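Local atomic coordinates of chloromuconate cycloisomerase (Rhodococcus opacus, PDB entry 4M0X), a protein that belongs to the enolase superfamily, joining an enolase-type N-terminal domain to a TIM-barrel-like C-terminal domain that holds a manganese ion. Residues T11-P16 / L365-R370; L233-R237 / A262-S266; S303-A308 / E335-L341. All blocks are in the same frame, centred on the assembly; numbering follows the deposited sequence.

How the contacts relate
Starting from the N terminus, strand 5-17 meets the end of the chain in contact 1, where 11-16 receives 365-370 after 348 intervening residues. Both other contacts are nested inside that large loop. Contact 2 closes the shorter of the two in the barrel domain, joining helix 230-239 to the turn after helix 253-262. Contact 3 opens only after contact 2 has closed, and binds the start of helix 304-316 to the loop 335-341. Contacts 1 and 3 touch, with Val-336 packed on Val-13 and Leu-365, so the N-terminal sheet, the barrel and the C-terminal tail meet there. Contact 2 lies across the chain's centre, its centre about 41 Å from that of contact 1.

Contact 1. Residues T11-P16 / L365-R370; sequences TIVDLP and LRKYSR
Two backbone bonds flank Val-13 and Ser-369, whose CA atoms approach to 4.4 Å: Arg-370 N donates to Ile-12 O (2.8 Å, 168° at the hydrogen) and Asp-14 N to Tyr-368 O (3.0 Å). They form a single beta bridge, beside which a water donates to both Ile-12 O and Arg-370 O.

In the salt bridge, Asp-14 OD1 accepts from Arg-370 NH2 at 3.1 Å through its syn lone pair, close to the guanidinium plane, and a weak bond runs from NE to OD2; the two planes are 23° apart. Ser-32 also bonds Asp-14 OD1, while Glu-64 takes Arg-370 NH1. With CG anti to the backbone N (chi1 -177°) and a bend at chi3, Arg-370 sets its guanidinium centre against Ile-12 CG2, 3.4 Å above the plane.

Apolar contacts make up the rest. Pro-16 CD lies over a face of the Tyr-368 ring, 4.1 Å from its centroid, a CH-pi contact; the ring's OH bonds Asp-334. Val-13 CG2 meets Leu-365 CD1 at 3.5 Å, the side chains crossing at about a right angle. The C-terminal tail thus adds one bridge to strand 5-17, which pairs with strand 27-40 in the antiparallel sheet of the N-terminal domain.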
ATOM      1  N   THR A  11     -27.570   2.126 -42.157  1.00 25.53           N
ATOM      2  CA  THR A  11     -28.241   3.317 -42.675  1.00 25.41           C
ATOM      3  C   THR A  11     -28.396   4.373 -41.588  1.00 26.47           C
ATOM      4  O   THR A  11     -28.997   4.105 -40.518  1.00 25.44           O
ATOM      5  CB  THR A  11     -29.688   2.999 -43.075  1.00 25.83           C
ATOM      6  OG1 THR A  11     -29.719   1.938 -44.043  1.00 26.22           O
ATOM      7  CG2 THR A  11     -30.384   4.246 -43.594  1.00 23.85           C
ATOM      8  N   ILE A  12     -27.901   5.572 -41.894  1.00 25.09           N
ATOM      9  CA  ILE A  12     -27.959   6.717 -41.001  1.00 24.48           C
ATOM     10  C   ILE A  12     -29.419   7.264 -40.944  1.00 24.85           C
ATOM     11  O   ILE A  12     -30.010   7.611 -41.971  1.00 26.00           O
ATOM     12  CB  ILE A  12     -26.891   7.760 -41.430  1.00 23.89           C
ATOM     13  CG1 ILE A  12     -25.493   7.127 -41.396  1.00 23.38           C
ATOM     14  CG2 ILE A  12     -26.888   9.006 -40.566  1.00 23.85           C
ATOM     15  CD1 ILE A  12     -24.447   7.884 -42.212  1.00 22.43           C
ATOM     16  N   VAL A  13     -30.001   7.298 -39.745  1.00 23.08           N
ATOM     17  CA  VAL A  13     -31.381   7.757 -39.557  1.00 23.67           C
ATOM     18  C   VAL A  13     -31.467   8.983 -38.636  1.00 24.83           C
ATOM     19  O   VAL A  13     -30.774   9.062 -37.606  1.00 26.81           O
ATOM     20  CB  VAL A  13     -32.237   6.646 -38.929  1.00 22.67           C
ATOM     21  CG1 VAL A  13     -33.664   7.152 -38.680  1.00 21.67           C
ATOM     22  CG2 VAL A  13     -32.180   5.387 -39.758  1.00 18.94           C
ATOM     23  N   ASP A  14     -32.300   9.946 -38.978  1.00 26.01           N
ATOM     24  CA  ASP A  14     -32.421  11.116 -38.101  1.00 29.54           C
ATOM     25  C   ASP A  14     -33.821  11.091 -37.581  1.00 29.21           C
ATOM     26  O   ASP A  14     -34.754  10.950 -38.356  1.00 32.56           O
ATOM     27  CB  ASP A  14     -32.178  12.449 -38.821  1.00 31.27           C
ATOM     28  CG  ASP A  14     -30.740  12.616 -39.346  1.00 34.96           C
ATOM     29  OD1 ASP A  14     -29.733  12.450 -38.588  1.00 34.56           O
ATOM     30  OD2 ASP A  14     -30.634  12.967 -40.549  1.00 39.34           O
ATOM     31  N   LEU A  15     -33.980  11.218 -36.278  1.00 29.76           N
ATOM     32  CA  LEU A  15     -35.307  11.093 -35.675  1.00 31.06           C
ATOM     33  C   LEU A  15     -35.759  12.351 -34.982  1.00 31.94           C
ATOM     34  O   LEU A  15     -35.072  12.867 -34.095  1.00 31.20           O
ATOM     35  CB  LEU A  15     -35.355   9.900 -34.701  1.00 30.56           C
ATOM     36  CG  LEU A  15     -35.267   8.530 -35.380  1.00 29.30           C
ATOM     37  CD1 LEU A  15     -35.365   7.421 -34.356  1.00 30.17           C
ATOM     38  CD2 LEU A  15     -36.350   8.373 -36.447  1.00 28.46           C
ATOM     39  N   PRO A  16     -36.927  12.857 -35.377  1.00 34.95           N
ATOM     40  CA  PRO A  16     -37.505  14.061 -34.770  1.00 35.94           C
ATOM     41  C   PRO A  16     -37.675  13.888 -33.262  1.00 35.95           C
ATOM     42  O   PRO A  16     -38.202  12.884 -32.815  1.00 35.41           O
ATOM     43  CB  PRO A  16     -38.858  14.166 -35.459  1.00 33.27           C
ATOM     44  CG  PRO A  16     -39.208  12.752 -35.751  1.00 35.30           C
ATOM     45  CD  PRO A  16     -37.900  12.177 -36.235  1.00 35.66           C
ATOM     46  N   LEU A 365     -38.274   3.736 -41.671  1.00 26.36           N
ATOM     47  CA  LEU A 365     -36.857   3.705 -41.921  1.00 27.22           C
ATOM     48  C   LEU A 365     -36.553   4.530 -43.178  1.00 29.51           C
ATOM     49  O   LEU A 365     -35.649   5.380 -43.172  1.00 32.76           O
ATOM     50  CB  LEU A 365     -36.316   2.275 -42.060  1.00 25.53           C
ATOM     51  CG  LEU A 365     -34.869   2.248 -42.598  1.00 25.05           C
ATOM     52  CD1 LEU A 365     -33.886   2.963 -41.675  1.00 23.93           C
ATOM     53  CD2 LEU A 365     -34.385   0.836 -42.880  1.00 25.38           C
ATOM     54  N   ARG A 366     -37.313   4.291 -44.244  1.00 30.03           N
ATOM     55  CA  ARG A 366     -37.060   4.961 -45.513  1.00 29.93           C
ATOM     56  C   ARG A 366     -37.266   6.431 -45.276  1.00 29.34           C
ATOM     57  O   ARG A 366     -36.401   7.217 -45.611  1.00 28.22           O
ATOM     58  CB  ARG A 366     -38.009   4.449 -46.593  1.00 32.29           C
ATOM     59  CG  ARG A 366     -37.856   5.121 -47.941  1.00 34.28           C
ATOM     60  CD  ARG A 366     -39.015   4.767 -48.857  1.00 35.29           C
ATOM     61  NE  ARG A 366     -40.258   5.443 -48.472  1.00 39.84           N
ATOM     62  CZ  ARG A 366     -40.447   6.768 -48.470  1.00 40.17           C
ATOM     63  NH1 ARG A 366     -39.464   7.592 -48.808  1.00 41.68           N
ATOM     64  NH2 ARG A 366     -41.626   7.277 -48.117  1.00 36.43           N
ATOM     65  N   LYS A 367     -38.395   6.763 -44.632  1.00 29.28           N
ATOM     66  CA  LYS A 367     -38.857   8.146 -44.410  1.00 27.25           C
ATOM     67  C   LYS A 367     -37.841   8.948 -43.658  1.00 26.82           C
ATOM     68  O   LYS A 367     -37.633  10.114 -43.987  1.00 28.62           O
ATOM     69  CB  LYS A 367     -40.203   8.202 -43.657  1.00 26.96           C
ATOM     70  CG  LYS A 367     -40.907   9.548 -43.736  1.00 27.08           C
ATOM     71  CD  LYS A 367     -41.594   9.973 -42.437  1.00 25.93           C
ATOM     72  CE  LYS A 367     -43.110   9.835 -42.469  1.00 25.09           C
ATOM     73  NZ  LYS A 367     -43.705  10.823 -41.533  1.00 23.99           N
ATOM     74  N   TYR A 368     -37.203   8.330 -42.663  1.00 26.51           N
ATOM     75  CA  TYR A 368     -36.263   9.056 -41.831  1.00 26.16           C
ATOM     76  C   TYR A 368     -34.806   8.747 -42.109  1.00 27.03           C
ATOM     77  O   TYR A 368     -33.938   9.218 -41.368  1.00 28.21           O
ATOM     78  CB  TYR A 368     -36.580   8.895 -40.349  1.00 26.17           C
ATOM     79  CG  TYR A 368     -37.904   9.477 -39.909  1.00 26.48           C
ATOM     80  CD1 TYR A 368     -38.114  10.856 -39.905  1.00 26.54           C
ATOM     81  CD2 TYR A 368     -38.951   8.645 -39.485  1.00 26.78           C
ATOM     82  CE1 TYR A 368     -39.323  11.399 -39.486  1.00 27.19           C
ATOM     83  CE2 TYR A 368     -40.172   9.169 -39.061  1.00 27.38           C
ATOM     84  CZ  TYR A 368     -40.358  10.551 -39.049  1.00 28.96           C
ATOM     85  OH  TYR A 368     -41.571  11.103 -38.620  1.00 29.11           O
ATOM     86  N   SER A 369     -34.513   8.006 -43.178  1.00 28.21           N
ATOM     87  CA  SER A 369     -33.119   7.866 -43.607  1.00 30.95           C
ATOM     88  C   SER A 369     -32.562   9.222 -43.968  1.00 34.92           C
ATOM     89  O   SER A 369     -33.276  10.074 -44.496  1.00 36.77           O
ATOM     90  CB  SER A 369     -32.990   6.955 -44.799  1.00 30.50           C
ATOM     91  OG  SER A 369     -33.189   5.618 -44.391  1.00 34.49           O
ATOM     92  N   ARG A 370     -31.291   9.436 -43.659  1.00 37.54           N
ATOM     93  CA  ARG A 370     -30.640  10.673 -44.031  1.00 39.21           C
ATOM     94  C   ARG A 370     -30.201  10.638 -45.497  1.00 43.18           C
ATOM     95  O   ARG A 370     -29.680   9.609 -45.967  1.00 39.78           O
ATOM     96  CB  ARG A 370     -29.444  10.916 -43.130  1.00 37.91           C
ATOM     97  CG  ARG A 370     -28.746  12.233 -43.415  1.00 35.13           C
ATOM     98  CD  ARG A 370     -27.370  12.209 -42.796  1.00 34.84           C
ATOM     99  NE  ARG A 370     -27.475  12.386 -41.356  1.00 34.12           N
ATOM    100  CZ  ARG A 370     -26.441  12.491 -40.545  1.00 31.92           C
ATOM    101  NH1 ARG A 370     -25.200  12.401 -41.008  1.00 30.56           N
ATOM    102  NH2 ARG A 370     -26.668  12.662 -39.268  1.00 33.03           N
TER
HETATM  103  O   HOH W   1     -29.030   6.999 -44.693  1.00 36.24           O

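Contact 2. Residues L233-R237 / A262-S266; sequences LARLR and AGAVS
Ala-234 and Ala-264 bring their CA atoms to 3.9 Å, an approach allowed by two short side chains whose CB atoms are 4.2 Å apart. Beside them, Leu-233 places its CB on the CB of Ala-264, also at 4.2 Å, and its CG on Val-265 CG1 at 4.0 Å. The side chains of Leu-233 and Val-265 lie alongside each other and point the same way. Val-265 also packs on Ile-244 and Ala-246 of barrel strand 244-246, and Leu-233 on the loop residues Ile-225 and Ser-249.

Gly-263 adjoins this apolar centre with a positive phi of 67°, the C-prime residue of the Schellman motif that ends helix 253-262. The turn exposes its carbonyl to Arg-237. With CG anti to the backbone N (chi1 -178°) and the chain extended as far as NE, Arg-237 reaches across the turn, its CD passing close to Gly-263 O. NH1 then makes a weak bond to that same oxygen at 3.4 Å, near the guanidinium plane. The backbone of Val-265 and Ser-266 runs over one guanidinium face, Val-265 C being 3.5 Å above the plane; the nearby Val-265 O is poorly angled for a hydrogen bond from NH1. At the outer edge, a water accepts from Arg-237 NH2 at 3.0 Å and is hydrogen-bonded to Ser-266 OG at 2.9 Å.

The stronger partner of NH2 is Glu-203 of a second subunit, in a salt bridge. Within that subunit, Glu-203 is also paired with Arg-235, so its carboxylate probably offsets the nearness of two arginines. The chemistry implies two tasks for Arg-237: a weak hold on the glycine turn within its own chain, and a charged link between subunits.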
ATOM      1  N   LEU A 233     -11.432  10.323  -8.325  1.00 25.71           N
ATOM      2  CA  LEU A 233     -12.703   9.680  -8.055  1.00 24.61           C
ATOM      3  C   LEU A 233     -12.671   9.047  -6.676  1.00 23.61           C
ATOM      4  O   LEU A 233     -13.603   9.218  -5.910  1.00 26.02           O
ATOM      5  CB  LEU A 233     -12.955   8.618  -9.091  1.00 25.41           C
ATOM      6  CG  LEU A 233     -13.928   8.782 -10.250  1.00 26.24           C
ATOM      7  CD1 LEU A 233     -14.599  10.156 -10.354  1.00 24.54           C
ATOM      8  CD2 LEU A 233     -13.221   8.310 -11.528  1.00 24.89           C
ATOM      9  N   ALA A 234     -11.590   8.342  -6.364  1.00 21.42           N
ATOM     10  CA  ALA A 234     -11.438   7.705  -5.070  1.00 21.47           C
ATOM     11  C   ALA A 234     -11.409   8.669  -3.914  1.00 21.72           C
ATOM     12  O   ALA A 234     -11.978   8.334  -2.877  1.00 23.24           O
ATOM     13  CB  ALA A 234     -10.213   6.806  -5.009  1.00 19.94           C
ATOM     14  N   ARG A 235     -10.747   9.820  -4.059  1.00 21.55           N
ATOM     15  CA  ARG A 235     -10.720  10.822  -2.996  1.00 23.55           C
ATOM     16  C   ARG A 235     -12.131  11.360  -2.788  1.00 26.60           C
ATOM     17  O   ARG A 235     -12.503  11.651  -1.640  1.00 28.59           O
ATOM     18  CB  ARG A 235      -9.828  12.023  -3.303  1.00 24.93           C
ATOM     19  CG  ARG A 235      -8.354  11.862  -3.004  1.00 27.64           C
ATOM     20  CD  ARG A 235      -7.557  12.947  -3.728  1.00 30.58           C
ATOM     21  NE  ARG A 235      -6.342  12.418  -4.364  1.00 34.72           N
ATOM     22  CZ  ARG A 235      -5.993  12.583  -5.656  1.00 38.68           C
ATOM     23  NH1 ARG A 235      -6.771  13.275  -6.493  1.00 35.34           N
ATOM     24  NH2 ARG A 235      -4.848  12.051  -6.129  1.00 38.86           N
ATOM     25  N   LEU A 236     -12.899  11.510  -3.878  1.00 25.95           N
ATOM     26  CA  LEU A 236     -14.253  12.041  -3.817  1.00 26.93           C
ATOM     27  C   LEU A 236     -15.167  11.060  -3.104  1.00 31.20           C
ATOM     28  O   LEU A 236     -15.983  11.459  -2.232  1.00 31.27           O
ATOM     29  CB  LEU A 236     -14.817  12.297  -5.207  1.00 25.49           C
ATOM     30  CG  LEU A 236     -14.744  13.679  -5.829  1.00 25.10           C
ATOM     31  CD1 LEU A 236     -15.592  13.597  -7.063  1.00 27.15           C
ATOM     32  CD2 LEU A 236     -15.283  14.800  -4.966  1.00 24.61           C
ATOM     33  N   ARG A 237     -15.019   9.779  -3.468  1.00 31.38           N
ATOM     34  CA  ARG A 237     -15.840   8.734  -2.892  1.00 31.55           C
ATOM     35  C   ARG A 237     -15.658   8.754  -1.384  1.00 33.30           C
ATOM     36  O   ARG A 237     -16.627   8.547  -0.659  1.00 36.36           O
ATOM     37  CB  ARG A 237     -15.508   7.374  -3.483  1.00 31.32           C
ATOM     38  CG  ARG A 237     -16.384   6.280  -2.944  1.00 31.11           C
ATOM     39  CD  ARG A 237     -15.811   4.893  -3.149  1.00 35.84           C
ATOM     40  NE  ARG A 237     -16.823   3.935  -2.694  1.00 45.09           N
ATOM     41  CZ  ARG A 237     -16.867   2.622  -2.947  1.00 47.03           C
ATOM     42  NH1 ARG A 237     -15.921   2.004  -3.668  1.00 47.87           N
ATOM     43  NH2 ARG A 237     -17.886   1.918  -2.464  1.00 46.90           N
ATOM     44  N   ALA A 262      -9.574  -0.330  -7.076  1.00 31.48           N
ATOM     45  CA  ALA A 262      -8.984   0.908  -6.638  1.00 28.69           C
ATOM     46  C   ALA A 262     -10.015   1.563  -5.725  1.00 27.32           C
ATOM     47  O   ALA A 262      -9.717   2.538  -5.083  1.00 28.73           O
ATOM     48  CB  ALA A 262      -8.650   1.794  -7.816  1.00 28.35           C
ATOM     49  N   GLY A 263     -11.224   1.006  -5.652  1.00 25.71           N
ATOM     50  CA  GLY A 263     -12.206   1.444  -4.662  1.00 24.52           C
ATOM     51  C   GLY A 263     -12.628   2.851  -5.003  1.00 24.72           C
ATOM     52  O   GLY A 263     -13.017   3.623  -4.137  1.00 23.27           O
ATOM     53  N   ALA A 264     -12.583   3.144  -6.299  1.00 25.35           N
ATOM     54  CA  ALA A 264     -12.776   4.489  -6.829  1.00 26.84           C
ATOM     55  C   ALA A 264     -14.224   4.977  -7.038  1.00 25.76           C
ATOM     56  O   ALA A 264     -14.429   6.172  -7.255  1.00 25.70           O
ATOM     57  CB  ALA A 264     -11.978   4.660  -8.129  1.00 27.68           C
ATOM     58  N   VAL A 265     -15.212   4.090  -7.002  1.00 24.08           N
ATOM     59  CA  VAL A 265     -16.587   4.529  -7.185  1.00 24.52           C
ATOM     60  C   VAL A 265     -17.605   3.674  -6.430  1.00 26.30           C
ATOM     61  O   VAL A 265     -17.300   2.578  -5.984  1.00 26.79           O
ATOM     62  CB  VAL A 265     -17.002   4.596  -8.692  1.00 24.01           C
ATOM     63  CG1 VAL A 265     -16.410   5.806  -9.416  1.00 22.88           C
ATOM     64  CG2 VAL A 265     -16.686   3.307  -9.420  1.00 22.26           C
ATOM     65  N   SER A 266     -18.838   4.169  -6.339  1.00 27.18           N
ATOM     66  CA  SER A 266     -19.905   3.454  -5.651  1.00 26.25           C
ATOM     67  C   SER A 266     -20.748   2.617  -6.596  1.00 26.02           C
ATOM     68  O   SER A 266     -21.350   1.612  -6.160  1.00 28.61           O
ATOM     69  CB  SER A 266     -20.831   4.445  -4.914  1.00 25.63           C
ATOM     70  OG  SER A 266     -20.113   5.223  -3.989  1.00 26.17           O
TER
HETATM   71  O   HOH W   2     -20.374   3.371  -1.804  1.00 37.24           O

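Contact 3. Residues S303-A308 / E335-L341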
ATOM      1  N   SER A 303     -32.883   5.250 -29.419  1.00 28.55           N
ATOM      2  CA  SER A 303     -34.236   5.141 -29.873  1.00 27.83           C
ATOM      3  C   SER A 303     -34.822   3.885 -29.240  1.00 28.09           C
ATOM      4  O   SER A 303     -34.198   3.274 -28.366  1.00 26.77           O
ATOM      5  CB  SER A 303     -34.217   4.975 -31.367  1.00 28.26           C
ATOM      6  OG  SER A 303     -33.672   3.707 -31.642  1.00 29.04           O
ATOM      7  N   SER A 304     -36.000   3.467 -29.706  1.00 27.42           N
ATOM      8  CA  SER A 304     -36.591   2.234 -29.204  1.00 25.89           C
ATOM      9  C   SER A 304     -35.878   0.962 -29.642  1.00 25.17           C
ATOM     10  O   SER A 304     -36.022  -0.066 -28.977  1.00 23.60           O
ATOM     11  CB  SER A 304     -38.066   2.168 -29.523  1.00 26.05           C
ATOM     12  OG  SER A 304     -38.747   3.064 -28.661  1.00 27.44           O
ATOM     13  N   VAL A 305     -35.101   1.029 -30.727  1.00 24.88           N
ATOM     14  CA  VAL A 305     -34.345  -0.146 -31.172  1.00 26.93           C
ATOM     15  C   VAL A 305     -33.328  -0.654 -30.120  1.00 28.65           C
ATOM     16  O   VAL A 305     -33.426  -1.812 -29.679  1.00 32.21           O
ATOM     17  CB  VAL A 305     -33.654   0.079 -32.532  1.00 28.54           C
ATOM     18  CG1 VAL A 305     -32.894  -1.178 -32.986  1.00 29.39           C
ATOM     19  CG2 VAL A 305     -34.663   0.527 -33.578  1.00 28.34           C
ATOM     20  N   MET A 306     -32.371   0.196 -29.725  1.00 27.90           N
ATOM     21  CA  MET A 306     -31.395  -0.119 -28.668  1.00 29.02           C
ATOM     22  C   MET A 306     -32.048  -0.099 -27.268  1.00 29.54           C
ATOM     23  O   MET A 306     -31.722  -0.926 -26.400  1.00 27.54           O
ATOM     24  CB  MET A 306     -30.187   0.848 -28.747  1.00 30.57           C
ATOM     25  CG  MET A 306     -29.153   0.790 -27.605  1.00 29.79           C
ATOM     26  SD  MET A 306     -28.199  -0.740 -27.459  1.00 31.95           S
ATOM     27  CE  MET A 306     -27.352  -0.851 -29.044  1.00 30.69           C
ATOM     28  N   GLY A 307     -32.986   0.835 -27.077  1.00 28.04           N
ATOM     29  CA  GLY A 307     -33.746   0.941 -25.839  1.00 28.24           C
ATOM     30  C   GLY A 307     -34.442  -0.350 -25.454  1.00 28.55           C
ATOM     31  O   GLY A 307     -34.360  -0.782 -24.294  1.00 30.28           O
ATOM     32  N   ALA A 308     -35.123  -0.966 -26.420  1.00 27.40           N
ATOM     33  CA  ALA A 308     -35.701  -2.311 -26.235  1.00 27.10           C
ATOM     34  C   ALA A 308     -34.696  -3.411 -25.787  1.00 26.27           C
ATOM     35  O   ALA A 308     -34.986  -4.125 -24.841  1.00 28.24           O
ATOM     36  CB  ALA A 308     -36.478  -2.750 -27.470  1.00 24.23           C
ATOM     37  N   GLU A 335     -40.126   6.971 -34.880  1.00 28.21           N
ATOM     38  CA  GLU A 335     -39.105   5.932 -34.730  1.00 29.27           C
ATOM     39  C   GLU A 335     -39.003   5.034 -35.967  1.00 28.44           C
ATOM     40  O   GLU A 335     -39.741   5.225 -36.916  1.00 28.06           O
ATOM     41  CB  GLU A 335     -39.384   5.091 -33.478  1.00 28.13           C
ATOM     42  CG  GLU A 335     -39.499   5.923 -32.207  1.00 30.27           C
ATOM     43  CD  GLU A 335     -38.907   5.253 -30.954  1.00 32.87           C
ATOM     44  OE1 GLU A 335     -37.849   4.538 -31.085  1.00 30.51           O
ATOM     45  OE2 GLU A 335     -39.507   5.469 -29.843  1.00 28.41           O
ATOM     46  N   VAL A 336     -38.070   4.087 -35.987  1.00 27.95           N
ATOM     47  CA  VAL A 336     -38.070   3.102 -37.090  1.00 27.18           C
ATOM     48  C   VAL A 336     -38.651   1.747 -36.664  1.00 28.65           C
ATOM     49  O   VAL A 336     -38.515   0.759 -37.359  1.00 30.67           O
ATOM     50  CB  VAL A 336     -36.721   2.982 -37.863  1.00 25.09           C
ATOM     51  CG1 VAL A 336     -36.296   4.339 -38.393  1.00 24.93           C
ATOM     52  CG2 VAL A 336     -35.609   2.369 -37.023  1.00 22.99           C
ATOM     53  N   VAL A 337     -39.338   1.708 -35.531  1.00 29.91           N
ATOM     54  CA  VAL A 337     -39.997   0.461 -35.127  1.00 29.08           C
ATOM     55  C   VAL A 337     -41.495   0.538 -35.327  1.00 27.50           C
ATOM     56  O   VAL A 337     -42.039   1.608 -35.477  1.00 29.14           O
ATOM     57  CB  VAL A 337     -39.624  -0.017 -33.697  1.00 28.57           C
ATOM     58  CG1 VAL A 337     -38.169  -0.463 -33.677  1.00 29.20           C
ATOM     59  CG2 VAL A 337     -39.893   1.034 -32.639  1.00 26.31           C
ATOM     60  N   THR A 338     -42.151  -0.604 -35.363  1.00 26.07           N
ATOM     61  CA  THR A 338     -43.587  -0.604 -35.441  1.00 27.81           C
ATOM     62  C   THR A 338     -44.268  -0.240 -34.098  1.00 31.74           C
ATOM     63  O   THR A 338     -45.359   0.280 -34.097  1.00 31.07           O
ATOM     64  CB  THR A 338     -44.108  -1.950 -35.954  1.00 24.92           C
ATOM     65  OG1 THR A 338     -43.588  -3.001 -35.137  1.00 23.25           O
ATOM     66  CG2 THR A 338     -43.687  -2.153 -37.378  1.00 23.34           C
ATOM     67  N   GLU A 339     -43.612  -0.531 -32.972  1.00 38.46           N
ATOM     68  CA  GLU A 339     -44.137  -0.291 -31.633  1.00 42.12           C
ATOM     69  C   GLU A 339     -43.005   0.158 -30.717  1.00 42.02           C
ATOM     70  O   GLU A 339     -42.190  -0.664 -30.295  1.00 42.29           O
ATOM     71  CB  GLU A 339     -44.765  -1.560 -31.069  1.00 49.35           C
ATOM     72  CG  GLU A 339     -46.093  -1.920 -31.706  1.00 59.60           C
ATOM     73  CD  GLU A 339     -46.502  -3.356 -31.442  1.00 70.80           C
ATOM     74  OE1 GLU A 339     -46.291  -3.851 -30.301  1.00 80.06           O
ATOM     75  OE2 GLU A 339     -47.046  -3.986 -32.384  1.00 68.94           O
ATOM     76  N   PRO A 340     -42.937   1.470 -30.412  1.00 39.55           N
ATOM     77  CA  PRO A 340     -41.906   2.018 -29.534  1.00 36.83           C
ATOM     78  C   PRO A 340     -42.073   1.524 -28.098  1.00 34.68           C
ATOM     79  O   PRO A 340     -43.014   0.789 -27.814  1.00 38.36           O
ATOM     80  CB  PRO A 340     -42.157   3.525 -29.629  1.00 39.34           C
ATOM     81  CG  PRO A 340     -43.618   3.643 -29.930  1.00 39.56           C
ATOM     82  CD  PRO A 340     -43.825   2.530 -30.921  1.00 39.89           C
ATOM     83  N   LEU A 341     -41.176   1.901 -27.199  1.00 30.52           N
ATOM     84  CA  LEU A 341     -41.271   1.425 -25.831  1.00 28.60           C
ATOM     85  C   LEU A 341     -42.523   1.999 -25.172  1.00 30.35           C
ATOM     86  O   LEU A 341     -42.892   3.165 -25.399  1.00 28.69           O
ATOM     87  CB  LEU A 341     -40.011   1.798 -25.040  1.00 27.36           C
ATOM     88  CG  LEU A 341     -38.625   1.297 -25.501  1.00 26.61           C
ATOM     89  CD1 LEU A 341     -37.545   1.851 -24.588  1.00 24.42           C
ATOM     90  CD2 LEU A 341     -38.527  -0.221 -25.583  1.00 25.35           C
TER
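The Ser-304 hydroxyl lies between Glu-335 and Leu-341 and bonds both. Its OG stands beside the backbone N, anti to the carbonyl carbon (chi1 -74°), from where it donates to Glu-335 OE2 at 2.8 Å; the carboxylate is met on its syn side, but from 29° out of plane. The same OG accepts from Leu-341 N at 3.1 Å, with 153° at the hydrogen. Glu-335 bends at chi2 to bring its carboxylate to the start of the helix, although the modelled bond from Ser-304 N to OE1 is doubtful because that oxygen is crowded.

On one flank, Val-305 crosses both neighbouring valines obliquely, its CG2 branch meeting Val-337 CG1 at 3.6 Å and Val-336 CG2 at 4.0 Å. On another, Leu-341 spreads its two methyls over Gly-307 and Ala-308, CD1 beside Gly-307 and CD2 3.8 Å from Ala-308 CB.

Ser-303 precedes the helix as N-cap, its OG accepting from Val-305 N at 3.2 Å and also bonded to Glu-49. Val-305 in turn packs on Leu-35 and Ile-47 of the N-terminal sheet. The arrangement is a serine-capped helix start, at the helix following barrel strand 294-297, where the barrel domain abuts the N-terminal domain.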